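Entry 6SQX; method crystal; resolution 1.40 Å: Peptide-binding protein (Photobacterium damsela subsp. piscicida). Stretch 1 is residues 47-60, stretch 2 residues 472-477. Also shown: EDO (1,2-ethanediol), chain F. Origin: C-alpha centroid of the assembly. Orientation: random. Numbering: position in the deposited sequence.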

# COMPACT_ATOMS: atom_id res chain seq x y z
N ILE A 47 17.93 9.34 9.55
CA ILE A 47 17.21 8.52 10.52
C ILE A 47 17.95 7.21 10.78
O ILE A 47 17.96 6.70 11.91
CB ILE A 47 15.76 8.29 10.08
CG1 ILE A 47 15.09 9.62 9.79
CG2 ILE A 47 14.98 7.49 11.11
CD1 ILE A 47 13.62 9.54 9.45
N ILE A 48 18.57 6.64 9.75
CA ILE A 48 19.41 5.47 9.95
C ILE A 48 20.73 5.70 9.23
O ILE A 48 20.82 6.52 8.31
CB ILE A 48 18.76 4.13 9.52
CG1 ILE A 48 18.49 4.10 8.02
CG2 ILE A 48 17.48 3.84 10.33
CD1 ILE A 48 17.17 4.73 7.63
N ASP A 49 21.75 4.97 9.65
CA ASP A 49 23.11 5.22 9.19
C ASP A 49 23.37 4.58 7.83
O ASP A 49 22.53 3.88 7.25
CB ASP A 49 24.12 4.81 10.26
CG ASP A 49 24.10 3.31 10.58
OD1 ASP A 49 23.61 2.49 9.77
OD2 ASP A 49 24.58 2.95 11.67
N LYS A 50 24.58 4.83 7.31
CA LYS A 50 24.92 4.42 5.95
C LYS A 50 24.91 2.91 5.82
O LYS A 50 24.41 2.38 4.82
CB LYS A 50 26.30 4.96 5.57
CG LYS A 50 26.39 6.47 5.48
CD LYS A 50 25.63 7.02 4.29
CE LYS A 50 25.78 8.55 4.19
NZ LYS A 50 24.99 9.13 3.06
N TYR A 51 25.44 2.20 6.82
CA TYR A 51 25.45 0.75 6.76
C TYR A 51 24.03 0.19 6.70
O TYR A 51 23.73 -0.70 5.90
CB TYR A 51 26.17 0.18 7.99
CG TYR A 51 26.07 -1.32 8.08
CD1 TYR A 51 26.93 -2.13 7.35
CD2 TYR A 51 25.13 -1.93 8.90
CE1 TYR A 51 26.85 -3.51 7.42
CE2 TYR A 51 25.04 -3.32 8.99
CZ TYR A 51 25.91 -4.10 8.24
OH TYR A 51 25.84 -5.47 8.30
N THR A 52 23.15 0.73 7.54
CA THR A 52 21.81 0.18 7.64
C THR A 52 21.01 0.45 6.37
O THR A 52 20.30 -0.43 5.88
CB THR A 52 21.11 0.77 8.87
OG1 THR A 52 21.85 0.39 10.05
CG2 THR A 52 19.69 0.24 8.97
N ILE A 53 21.10 1.68 5.84
CA ILE A 53 20.33 1.97 4.63
C ILE A 53 20.85 1.16 3.44
O ILE A 53 20.06 0.75 2.58
CB ILE A 53 20.23 3.50 4.35
CG1 ILE A 53 19.14 3.81 3.29
CG2 ILE A 53 21.55 4.06 3.86
CD1 ILE A 53 17.74 3.38 3.68
N ARG A 54 22.16 0.89 3.39
CA ARG A 54 22.69 0.04 2.33
C ARG A 54 22.08 -1.36 2.40
O ARG A 54 21.67 -1.92 1.38
CB ARG A 54 24.22 -0.03 2.41
CG ARG A 54 24.81 -1.01 1.42
CD ARG A 54 26.30 -1.24 1.66
NE ARG A 54 26.78 -2.44 0.98
CZ ARG A 54 28.07 -2.77 0.86
NH1 ARG A 54 28.40 -3.90 0.22
NH2 ARG A 54 29.02 -1.99 1.36
N GLN A 55 22.00 -1.94 3.61
CA GLN A 55 21.39 -3.26 3.73
C GLN A 55 19.91 -3.21 3.34
O GLN A 55 19.41 -4.11 2.65
CB GLN A 55 21.52 -3.77 5.16
CG GLN A 55 22.95 -3.80 5.71
CD GLN A 55 23.94 -4.49 4.78
OE1 GLN A 55 23.75 -5.64 4.39
NE2 GLN A 55 25.02 -3.77 4.42
N MET A 56 19.20 -2.15 3.75
CA MET A 56 17.80 -2.02 3.38
C MET A 56 17.64 -1.88 1.86
O MET A 56 16.71 -2.43 1.27
CB MET A 56 17.17 -0.80 4.08
CG MET A 56 17.01 -0.98 5.58
SD MET A 56 16.52 0.57 6.30
CE MET A 56 16.01 0.03 7.93
N ASN A 57 18.53 -1.10 1.23
CA ASN A 57 18.42 -0.88 -0.21
C ASN A 57 18.72 -2.17 -0.98
O ASN A 57 18.08 -2.45 -1.99
CB ASN A 57 19.39 0.21 -0.68
CG ASN A 57 19.03 1.63 -0.23
OD1 ASN A 57 19.92 2.50 -0.28
ND2 ASN A 57 17.76 1.88 0.20
N GLU A 58 19.69 -2.97 -0.50
CA GLU A 58 19.95 -4.26 -1.15
C GLU A 58 18.74 -5.18 -1.04
O GLU A 58 18.35 -5.84 -2.01
CB GLU A 58 21.19 -4.91 -0.53
CG GLU A 58 22.47 -4.24 -1.01
CD GLU A 58 23.69 -4.79 -0.32
OE1 GLU A 58 23.57 -5.88 0.30
OE2 GLU A 58 24.76 -4.14 -0.40
N TYR A 59 18.11 -5.21 0.14
CA TYR A 59 16.91 -6.02 0.28
C TYR A 59 15.82 -5.52 -0.65
O TYR A 59 15.18 -6.31 -1.35
CB TYR A 59 16.44 -6.02 1.74
CG TYR A 59 15.20 -6.82 2.02
CD1 TYR A 59 15.19 -8.20 1.87
CD2 TYR A 59 14.02 -6.19 2.44
CE1 TYR A 59 14.05 -8.94 2.15
CE2 TYR A 59 12.87 -6.92 2.72
CZ TYR A 59 12.88 -8.31 2.57
OH TYR A 59 11.75 -9.04 2.84
N PHE A 60 15.61 -4.18 -0.71
CA PHE A 60 14.64 -3.62 -1.63
C PHE A 60 14.87 -4.11 -3.07
O PHE A 60 13.93 -4.51 -3.76
CB PHE A 60 14.63 -2.08 -1.56
CG PHE A 60 13.59 -1.44 -2.43
CD1 PHE A 60 13.81 -1.31 -3.81
CD2 PHE A 60 12.40 -0.97 -1.88
CE1 PHE A 60 12.82 -0.77 -4.63
CE2 PHE A 60 11.42 -0.41 -2.70
CZ PHE A 60 11.64 -0.31 -4.09
N LEU A 472 9.93 -3.10 14.73
CA LEU A 472 11.02 -2.25 14.28
C LEU A 472 11.39 -2.60 12.84
O LEU A 472 11.47 -3.77 12.48
CB LEU A 472 12.26 -2.54 15.13
CG LEU A 472 12.27 -2.04 16.55
CD1 LEU A 472 13.62 -2.44 17.22
CD2 LEU A 472 12.08 -0.55 16.54
N LEU A 473 11.71 -1.58 12.03
CA LEU A 473 12.16 -1.81 10.67
C LEU A 473 13.67 -1.91 10.56
O LEU A 473 14.17 -2.42 9.55
CB LEU A 473 11.70 -0.67 9.77
CG LEU A 473 10.19 -0.48 9.70
CD1 LEU A 473 9.91 0.67 8.75
CD2 LEU A 473 9.50 -1.76 9.19
N THR A 474 14.41 -1.47 11.57
CA THR A 474 15.85 -1.30 11.48
C THR A 474 16.60 -2.61 11.28
O THR A 474 17.81 -2.57 11.02
CB THR A 474 16.34 -0.54 12.71
OG1 THR A 474 15.75 -1.12 13.89
CG2 THR A 474 15.93 0.93 12.61
N GLU A 475 15.92 -3.75 11.38
CA GLU A 475 16.52 -5.05 11.12
C GLU A 475 16.04 -5.55 9.76
O GLU A 475 14.86 -5.84 9.57
CB GLU A 475 16.15 -6.03 12.23
CG GLU A 475 16.56 -5.56 13.63
CD GLU A 475 18.03 -5.15 13.70
OE1 GLU A 475 18.31 -4.07 14.28
OE2 GLU A 475 18.89 -5.90 13.19
N THR A 476 16.96 -5.62 8.80
CA THR A 476 16.62 -6.13 7.48
C THR A 476 16.60 -7.66 7.51
O THR A 476 17.51 -8.27 8.09
CB THR A 476 17.62 -5.64 6.43
OG1 THR A 476 17.42 -4.24 6.20
CG2 THR A 476 17.45 -6.38 5.12
N PRO A 477 15.58 -8.31 6.93
CA PRO A 477 15.49 -9.78 6.89
C PRO A 477 16.69 -10.44 6.17
O PRO A 477 17.28 -9.84 5.28
CB PRO A 477 14.20 -10.03 6.11
CG PRO A 477 13.38 -8.79 6.32
CD PRO A 477 14.38 -7.67 6.36
C1 EDO F . 13.91 -3.10 6.40
O1 EDO F . 14.51 -3.67 5.23
C2 EDO F . 12.41 -3.34 6.38
O2 EDO F . 12.11 -4.71 6.68

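A helix can hold an irregular segment without a single direct hydrogen bond, provided its side chains bring carbon against the other segment's carbons and oxygens in close packing. The packing of residues 472-477 against residues 47-60, a loop leading into a helix that starts at residue 50 and continues beyond the stretch, is a compact example: it buries 348 Å² in all, between segments more than 400 residues apart in sequence, and no hydrogen bond crosses it.

The helix first settles its own polar groups. Asp 49, at the N-cap with chi1 p, brings OD1 to 2.9 Å from Thr 52 N and accepts the capping bond; Thr 52 OG1 donates to the same Asp 49 OD1 at 2.8 Å. With chi1 m, Thr 52 thus commits its hydroxyl to the cap and leaves its methyl for the neighbouring segment, CG2 lying 4.0 Å from Thr 474 O. Threonine suits this place because one short side chain serves both purposes. Nearby, the buried Ile 48 meets methyl with methyl, its CG2 4.0 Å from Thr 474 CG2.

Met 56 shows what a flexible, unbranched chain can do. Its CA-to-CB bond points sideways, yet the m, t, t conformation extends the chain so that its end comes nearer the other segment. Met 56 CE lies 3.5 Å from Leu 473 O and 3.8 Å from Thr 474 CA, while Met 56 CG approaches Thr 476 OG1 at 3.3 Å. Gln 55 behaves in the contrary way: its CA-to-CB bond points toward the segment, but with three successive angles near -55° the chain folds and its end leads away; the closest contact of the residue is from the backbone, Gln 55 O to Thr 476 CG2 at 3.9 Å.

The CA-to-CB bond of Thr 476, the residue with the most area covered, points toward the helix, and chi1 is m. Its CG2 packs 3.5 Å from Tyr 59 CB, and its OG1 finds a polar partner in the ethanediol, probably from the crystallisation liquor: Thr 476 OG1 and EDO O1 share a hydrogen bond of 3.1 Å.

Tyr 59 completes the contact. Its t rotamer and a chi2 of 66° present one ring face to Pro 477, whose CD sits 4.1 Å from the Tyr 59 ring centroid and only 13° off the normal, a CH-pi arrangement. Pro 477 CG also reaches Tyr 59 CZ at 3.8 Å. A proline ring suits an aromatic face because it offers a compact apolar surface, although high B-factors here call for caution about its exact pose. The principle is economical: the hydroxyl of Thr 52 is satisfied within its own stretch, the end of Gln 55 leads away, and close packing, not hydrogen bonding, does the joining.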